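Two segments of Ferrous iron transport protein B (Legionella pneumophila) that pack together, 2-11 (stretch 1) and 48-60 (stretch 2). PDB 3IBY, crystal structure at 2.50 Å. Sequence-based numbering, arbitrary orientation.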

# COMPACT_ATOMS: atom_id res chain seq x y z
N THR A 2 12.08 -10.95 10.94
CA THR A 2 11.57 -9.65 10.47
C THR A 2 10.30 -9.93 9.66
O THR A 2 10.25 -10.86 8.87
CB THR A 2 12.63 -8.82 9.66
OG1 THR A 2 12.23 -8.70 8.31
CG2 THR A 2 14.02 -9.44 9.74
N HIS A 3 9.29 -9.10 9.87
CA HIS A 3 7.92 -9.44 9.49
C HIS A 3 7.39 -8.52 8.41
O HIS A 3 7.35 -7.28 8.56
CB HIS A 3 7.01 -9.37 10.73
CG HIS A 3 5.57 -9.64 10.44
ND1 HIS A 3 5.15 -10.48 9.44
CD2 HIS A 3 4.45 -9.19 11.04
CE1 HIS A 3 3.83 -10.53 9.42
NE2 HIS A 3 3.38 -9.74 10.38
N ALA A 4 6.97 -9.13 7.32
CA ALA A 4 6.59 -8.39 6.11
C ALA A 4 5.14 -8.66 5.75
O ALA A 4 4.76 -9.81 5.60
CB ALA A 4 7.49 -8.78 4.96
N LEU A 5 4.34 -7.62 5.66
CA LEU A 5 2.99 -7.75 5.10
C LEU A 5 3.08 -7.72 3.57
O LEU A 5 3.86 -6.93 3.03
CB LEU A 5 2.08 -6.60 5.53
CG LEU A 5 1.91 -6.32 7.00
CD1 LEU A 5 0.95 -5.11 7.21
CD2 LEU A 5 1.44 -7.58 7.71
N LEU A 6 2.29 -8.56 2.90
CA LEU A 6 2.20 -8.54 1.42
C LEU A 6 0.82 -7.99 0.97
O LEU A 6 -0.24 -8.51 1.33
CB LEU A 6 2.45 -9.96 0.88
CG LEU A 6 2.56 -10.26 -0.61
CD1 LEU A 6 3.80 -9.60 -1.28
CD2 LEU A 6 2.53 -11.83 -0.77
N ILE A 7 0.87 -6.89 0.22
CA ILE A 7 -0.33 -6.10 -0.10
C ILE A 7 -0.40 -5.73 -1.57
O ILE A 7 0.61 -5.37 -2.18
CB ILE A 7 -0.32 -4.74 0.66
CG1 ILE A 7 0.25 -4.92 2.06
CG2 ILE A 7 -1.71 -4.14 0.69
CD1 ILE A 7 -0.12 -3.82 3.04
N GLY A 8 -1.61 -5.76 -2.11
CA GLY A 8 -1.86 -5.20 -3.45
C GLY A 8 -3.34 -5.13 -3.81
O GLY A 8 -4.22 -5.29 -2.98
N ASN A 9 -3.60 -4.82 -5.07
CA ASN A 9 -4.90 -4.97 -5.64
C ASN A 9 -5.15 -6.47 -5.83
O ASN A 9 -4.20 -7.22 -5.87
CB ASN A 9 -4.93 -4.27 -6.99
CG ASN A 9 -5.08 -2.80 -6.88
OD1 ASN A 9 -4.45 -2.17 -6.07
ND2 ASN A 9 -5.92 -2.23 -7.72
N PRO A 10 -6.41 -6.89 -6.00
CA PRO A 10 -6.79 -8.27 -6.35
C PRO A 10 -6.15 -8.72 -7.63
O PRO A 10 -5.80 -7.89 -8.45
CB PRO A 10 -8.30 -8.16 -6.61
CG PRO A 10 -8.74 -6.94 -5.94
CD PRO A 10 -7.58 -5.99 -6.08
N ASN A 11 -5.98 -10.03 -7.80
CA ASN A 11 -5.56 -10.57 -9.11
C ASN A 11 -4.28 -9.91 -9.69
O ASN A 11 -4.19 -9.68 -10.92
CB ASN A 11 -6.71 -10.47 -10.16
CG ASN A 11 -7.93 -11.38 -9.82
OD1 ASN A 11 -7.80 -12.43 -9.18
ND2 ASN A 11 -9.10 -10.97 -10.29
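Stretch 2, residues 48-60: HLIEITDLPGVYS

The apolar centre consists of Ile-52 with Ala-4 and Leu-6 on one face of a parallel strand pair, and of Ile-7 against Leu-55 just past the end of the stretch 2 strand. Ile-7 CD1 meets Leu-55 CD1 at 3.9 Å, and Leu-55 has its CA-to-CB bond directed toward stretch 1. On the sheet face that carries Ala-4, Leu-6, Ile-52 and Asp-54, Leu-6 CB lies 4.1 Å from Ile-52 CG2, and Ala-4 CB lies 4.4 Å from Ile-52 CG1.

Around Ile-50 to Asp-54 the backbone is extended (phi -82° to -137°, psi 120° to 148°) and runs in the same direction as the strand through His-3 to Ile-7, their axes inclined by 29° and 4.7 Å apart at closest approach. CA-CA separations of 4.8 to 4.9 Å fix the register: His-3 with Glu-51, Ala-4 with Ile-52, Leu-5 with Thr-53, Leu-6 with Asp-54. The hydrogen bonds alternate as a parallel ladder requires: Glu-51 N to Thr-2 O (3.0 Å), Ala-4 N to Glu-51 O (2.8 Å), Thr-53 N to Ala-4 O (3.0 Å), Leu-6 N to Thr-53 O (2.8 Å) and Leu-55 N to Leu-6 O (2.9 Å).

Beyond the ladder, stretch 2 continues as loop. Val-58 N donates to Gly-8 O at 3.0 Å, and Gly-57 CA approaches that oxygen to 3.1 Å; a CB on Gly-57 would clash with Pro-10 N. At the opposite end, Thr-2 N donates to Leu-49 O at 3.1 Å.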

# COMPACT_ATOMS: atom_id res chain seq x y z
N HIS A 48 19.02 -14.74 8.45
CA HIS A 48 17.76 -14.01 8.61
C HIS A 48 16.43 -14.75 8.30
O HIS A 48 16.20 -15.17 7.18
CB HIS A 48 17.78 -12.78 7.71
CG HIS A 48 18.84 -11.80 8.08
ND1 HIS A 48 20.09 -11.78 7.49
CD2 HIS A 48 18.85 -10.81 9.01
CE1 HIS A 48 20.82 -10.82 8.03
NE2 HIS A 48 20.09 -10.22 8.96
N LEU A 49 15.54 -14.83 9.28
CA LEU A 49 14.19 -15.34 9.05
C LEU A 49 13.27 -14.21 8.56
O LEU A 49 13.32 -13.09 9.05
CB LEU A 49 13.63 -15.94 10.33
CG LEU A 49 12.19 -16.43 10.32
CD1 LEU A 49 12.06 -17.76 9.59
CD2 LEU A 49 11.66 -16.58 11.75
N ILE A 50 12.42 -14.50 7.57
CA ILE A 50 11.45 -13.52 7.11
C ILE A 50 10.08 -14.12 7.17
O ILE A 50 9.81 -15.13 6.51
CB ILE A 50 11.75 -12.97 5.68
CG1 ILE A 50 12.90 -11.94 5.71
CG2 ILE A 50 10.58 -12.23 5.18
CD1 ILE A 50 14.19 -12.43 5.24
N GLU A 51 9.21 -13.50 7.96
CA GLU A 51 7.85 -13.98 8.08
C GLU A 51 7.01 -13.08 7.21
O GLU A 51 7.32 -11.90 7.08
CB GLU A 51 7.35 -13.94 9.51
CG GLU A 51 8.36 -14.36 10.55
CD GLU A 51 7.81 -14.26 11.96
OE1 GLU A 51 7.76 -13.09 12.49
OE2 GLU A 51 7.46 -15.34 12.53
N ILE A 52 5.96 -13.65 6.63
CA ILE A 52 5.12 -12.96 5.67
C ILE A 52 3.66 -13.26 5.94
O ILE A 52 3.27 -14.46 6.11
CB ILE A 52 5.39 -13.35 4.19
CG1 ILE A 52 6.74 -12.90 3.75
CG2 ILE A 52 4.37 -12.67 3.24
CD1 ILE A 52 6.77 -12.27 2.39
N THR A 53 2.88 -12.18 5.95
CA THR A 53 1.47 -12.30 6.07
C THR A 53 0.85 -11.75 4.82
O THR A 53 1.11 -10.58 4.41
CB THR A 53 0.95 -11.59 7.28
OG1 THR A 53 1.54 -12.14 8.47
CG2 THR A 53 -0.54 -11.76 7.33
N ASP A 54 0.05 -12.59 4.18
CA ASP A 54 -0.65 -12.16 3.00
C ASP A 54 -1.91 -11.40 3.36
O ASP A 54 -2.72 -11.92 4.13
CB ASP A 54 -1.08 -13.36 2.17
CG ASP A 54 -1.50 -12.95 0.80
OD1 ASP A 54 -1.11 -11.83 0.31
OD2 ASP A 54 -2.17 -13.78 0.18
N LEU A 55 -2.10 -10.21 2.77
CA LEU A 55 -3.37 -9.49 2.95
C LEU A 55 -4.20 -9.60 1.73
O LEU A 55 -3.66 -9.59 0.67
CB LEU A 55 -3.17 -8.02 3.20
CG LEU A 55 -2.39 -7.71 4.45
CD1 LEU A 55 -2.61 -6.29 4.70
CD2 LEU A 55 -2.83 -8.64 5.67
N PRO A 56 -5.52 -9.69 1.90
CA PRO A 56 -6.40 -9.80 0.79
C PRO A 56 -6.34 -8.52 0.05
O PRO A 56 -6.24 -7.48 0.67
CB PRO A 56 -7.78 -9.94 1.45
CG PRO A 56 -7.53 -10.37 2.79
CD PRO A 56 -6.29 -9.62 3.14
N GLY A 57 -6.36 -8.62 -1.27
CA GLY A 57 -6.25 -7.49 -2.14
C GLY A 57 -7.42 -6.54 -2.03
O GLY A 57 -8.52 -6.95 -1.73
N VAL A 58 -7.15 -5.26 -2.29
CA VAL A 58 -8.05 -4.17 -2.11
C VAL A 58 -7.53 -3.12 -3.05
O VAL A 58 -6.30 -3.01 -3.21
CB VAL A 58 -7.93 -3.60 -0.70
CG1 VAL A 58 -8.06 -4.70 0.35
CG2 VAL A 58 -6.59 -2.96 -0.50
N TYR A 59 -8.42 -2.37 -3.68
CA TYR A 59 -8.04 -1.22 -4.46
C TYR A 59 -7.56 -0.06 -3.56
O TYR A 59 -6.65 0.72 -3.91
CB TYR A 59 -9.27 -0.77 -5.28
CG TYR A 59 -9.17 0.66 -5.78
CD1 TYR A 59 -8.28 1.00 -6.80
CD2 TYR A 59 -9.95 1.68 -5.23
CE1 TYR A 59 -8.20 2.29 -7.28
CE2 TYR A 59 -9.85 2.99 -5.68
CZ TYR A 59 -8.97 3.28 -6.71
OH TYR A 59 -8.84 4.58 -7.19
N SER A 60 -8.21 0.04 -2.41
CA SER A 60 -8.22 1.26 -1.57
C SER A 60 -8.37 0.82 -0.13
O SER A 60 -9.06 -0.15 0.15
CB SER A 60 -9.43 2.14 -1.94
OG SER A 60 -9.47 3.36 -1.22
O HOH W 1 -3.42 -6.75 0.04